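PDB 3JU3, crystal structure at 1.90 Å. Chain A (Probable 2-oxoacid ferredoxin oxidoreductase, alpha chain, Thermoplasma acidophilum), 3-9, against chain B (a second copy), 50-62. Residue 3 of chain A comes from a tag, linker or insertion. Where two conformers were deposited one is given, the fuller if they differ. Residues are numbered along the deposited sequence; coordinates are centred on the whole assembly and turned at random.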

# COMPACT_ATOMS: atom_id res chain seq x y z
N ALA A 3 25.06 4.38 14.71
CA ALA A 3 23.76 3.66 14.42
C ALA A 3 22.52 4.41 14.89
O ALA A 3 21.55 3.83 15.44
N GLU A 4 22.51 5.71 14.65
CA GLU A 4 21.24 6.38 14.71
C GLU A 4 20.38 6.01 13.47
O GLU A 4 19.18 6.26 13.48
N LYS A 5 20.99 5.36 12.46
CA LYS A 5 20.38 5.16 11.14
C LYS A 5 20.09 3.72 10.76
O LYS A 5 19.30 3.45 9.86
N ALA A 6 20.81 2.80 11.37
CA ALA A 6 20.60 1.37 11.19
C ALA A 6 21.02 0.66 12.47
O ALA A 6 22.00 1.06 13.10
N VAL A 7 20.29 -0.37 12.85
CA VAL A 7 20.65 -1.10 14.05
C VAL A 7 20.69 -2.57 13.71
O VAL A 7 19.90 -3.04 12.88
N LEU A 8 21.61 -3.31 14.31
CA LEU A 8 21.63 -4.75 14.12
C LEU A 8 20.99 -5.34 15.37
O LEU A 8 21.56 -5.19 16.44
N ILE A 9 19.83 -5.98 15.23
CA ILE A 9 19.15 -6.56 16.37
C ILE A 9 19.45 -8.06 16.40
O ILE A 9 19.31 -8.76 15.39
N PHE B 50 16.04 7.63 3.86
CA PHE B 50 17.21 6.86 4.34
C PHE B 50 18.50 7.65 4.21
O PHE B 50 19.59 7.11 4.16
N SER B 51 18.37 8.97 4.18
CA SER B 51 19.50 9.84 3.93
C SER B 51 20.04 10.49 5.20
O SER B 51 19.30 10.63 6.18
N PRO B 52 21.35 10.79 5.23
CA PRO B 52 22.36 10.13 4.38
C PRO B 52 22.36 8.66 4.79
O PRO B 52 22.00 8.33 5.93
N PHE B 53 22.66 7.80 3.85
CA PHE B 53 22.64 6.37 4.10
C PHE B 53 23.80 5.92 4.97
O PHE B 53 24.89 6.47 4.83
N PRO B 54 23.58 4.92 5.88
CA PRO B 54 24.70 4.41 6.70
C PRO B 54 25.59 3.42 5.93
O PRO B 54 25.67 2.23 6.28
N THR B 55 26.29 3.92 4.92
CA THR B 55 27.07 3.07 4.01
C THR B 55 28.04 2.16 4.76
O THR B 55 27.98 0.94 4.61
N GLU B 56 28.91 2.75 5.57
CA GLU B 56 29.96 1.97 6.26
C GLU B 56 29.38 0.91 7.21
O GLU B 56 29.82 -0.22 7.22
N PHE B 57 28.38 1.30 7.99
CA PHE B 57 27.75 0.41 8.95
C PHE B 57 27.09 -0.79 8.27
O PHE B 57 27.24 -1.93 8.71
N VAL B 58 26.35 -0.51 7.20
CA VAL B 58 25.64 -1.56 6.48
C VAL B 58 26.66 -2.44 5.80
O VAL B 58 26.59 -3.68 5.87
N LYS B 59 27.64 -1.80 5.17
CA LYS B 59 28.68 -2.55 4.49
C LYS B 59 29.38 -3.53 5.45
O LYS B 59 29.55 -4.69 5.10
N ASN B 60 29.76 -3.09 6.64
CA ASN B 60 30.48 -3.97 7.58
C ASN B 60 29.62 -5.05 8.27
O ASN B 60 30.12 -6.07 8.70
N VAL B 61 28.31 -4.82 8.36
CA VAL B 61 27.40 -5.89 8.80
C VAL B 61 27.22 -6.95 7.72
O VAL B 61 27.33 -8.13 7.98
N LEU B 62 26.98 -6.53 6.49
CA LEU B 62 26.59 -7.49 5.46
C LEU B 62 27.82 -8.22 4.91
O LEU B 62 27.73 -9.39 4.48

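The contact is largely apolar: with hydrogens placed, no hydrogen bond crosses between the stretches, and 406 Å² is buried in total. Strand 6-9 and helix 55-62 run in similar directions, 25° apart, with their axes 9.3 Å apart at closest approach, a gap that side chains fill.

Within the strand the CA-to-CB directions alternate, A:Ala6 and A:Leu8 toward the chain B stretch and A:Val7 away; A:Lys5, in the loop before it, also points toward. B:Pro54, at the N-cap position, B:Phe57 and B:Val61 point back. A:Ala6 CB lies 3.9 Å from B:Pro54 CG and 3.7 Å from B:Phe57 CD2. A:Leu8 (chi1 t, chi2 p) brings CD1 to 4.0 Å from CG1 of B:Val61 (t).

B:Phe57, chi1 t, has the most area covered of the chain B residues, 76 Å². A:Ala6 O lies over one face of its ring, 3.6 Å from B:Phe57 CE2, and is buried without a polar partner; A:Leu8 N meets the edge, 4.0 Å from B:Phe57 CZ. The tag residue A:Ala3 adds CB at 4.0 Å from B:Phe57 CE1.

A:Lys5 (m, t, t, m) packs through its aliphatic chain: CB is 3.9 Å from B:Pro54 CG, and CD is 3.1 Å from B:Pro52 O. A:Lys5 NZ stands 3.5 Å from B:Pro52 CG, a contact with carbon.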

# COMPACT_ATOMS: atom_id res chain seq x y z
CB ALA A 3 23.80 2.26 14.95
CB GLU A 4 21.41 7.88 14.87
CG GLU A 4 22.15 8.27 16.15
CD GLU A 4 23.59 8.72 15.90
OE1 GLU A 4 24.38 7.96 15.29
OE2 GLU A 4 23.93 9.85 16.33
CB LYS A 5 21.30 5.73 10.08
CG LYS A 5 21.61 7.20 10.20
CD LYS A 5 22.31 7.65 8.91
CE LYS A 5 23.15 8.85 9.13
NZ LYS A 5 22.33 10.04 9.44
CB ALA A 6 21.41 0.84 10.03
CB VAL A 7 19.68 -0.78 15.22
CG1 VAL A 7 18.21 -0.92 14.81
CG2 VAL A 7 19.99 -1.63 16.44
CB LEU A 8 23.07 -5.27 14.00
CG LEU A 8 23.18 -6.78 13.77
CD1 LEU A 8 22.51 -7.22 12.46
CD2 LEU A 8 24.62 -7.23 13.82
CB ILE A 9 17.63 -6.32 16.30
CG1 ILE A 9 17.33 -4.79 16.14
CG2 ILE A 9 16.91 -7.02 17.47
CD1 ILE A 9 15.85 -4.45 16.01
CB PHE B 50 17.30 5.52 3.60
CG PHE B 50 16.06 4.67 3.76
CD1 PHE B 50 15.84 3.99 4.96
CD2 PHE B 50 15.12 4.60 2.75
CE1 PHE B 50 14.70 3.22 5.14
CE2 PHE B 50 13.96 3.82 2.90
CZ PHE B 50 13.76 3.13 4.10
CB SER B 51 19.02 10.95 3.07
OG SER B 51 18.31 11.81 3.91
CB PRO B 52 23.67 10.73 4.86
CG PRO B 52 23.39 11.09 6.31
CD PRO B 52 21.99 11.64 6.25
CB PHE B 53 22.70 5.62 2.77
CG PHE B 53 22.39 4.19 2.89
CD1 PHE B 53 21.07 3.76 3.02
CD2 PHE B 53 23.42 3.25 2.93
CE1 PHE B 53 20.77 2.40 3.19
CE2 PHE B 53 23.15 1.91 3.07
CZ PHE B 53 21.81 1.47 3.17
CB PRO B 54 23.98 3.72 7.87
CG PRO B 54 22.70 3.28 7.34
CD PRO B 54 22.29 4.37 6.34
CB THR B 55 27.83 3.92 2.97
OG1 THR B 55 26.88 4.64 2.17
CG2 THR B 55 28.72 3.06 2.06
CB GLU B 56 30.91 2.91 7.02
CG GLU B 56 32.06 2.17 7.69
CD GLU B 56 33.10 3.09 8.33
OE1 GLU B 56 32.73 4.19 8.78
OE2 GLU B 56 34.29 2.69 8.37
CB PHE B 57 26.71 1.16 9.82
CG PHE B 57 26.03 0.29 10.87
CD1 PHE B 57 26.52 0.22 12.18
CD2 PHE B 57 24.89 -0.43 10.55
CE1 PHE B 57 25.88 -0.61 13.15
CE2 PHE B 57 24.26 -1.26 11.49
CZ PHE B 57 24.73 -1.36 12.78
CB VAL B 58 24.63 -1.01 5.50
CG1 VAL B 58 24.03 -2.13 4.63
CG2 VAL B 58 23.51 -0.28 6.29
CB LYS B 59 29.68 -1.61 3.79
CG LYS B 59 30.39 -2.18 2.57
CD LYS B 59 31.21 -1.12 1.86
CE LYS B 59 32.23 -1.76 0.95
NZ LYS B 59 32.88 -0.70 0.11
CB ASN B 60 31.27 -3.15 8.61
CG ASN B 60 32.20 -2.14 7.97
OD1 ASN B 60 32.69 -2.33 6.85
ND2 ASN B 60 32.47 -1.04 8.69
CB VAL B 61 26.02 -5.35 9.28
CG1 VAL B 61 25.03 -6.52 9.46
CG2 VAL B 61 26.18 -4.55 10.55
CB LEU B 62 25.80 -6.81 4.35
CG LEU B 62 24.42 -6.25 4.73
CD1 LEU B 62 23.74 -5.76 3.50
CD2 LEU B 62 23.53 -7.26 5.45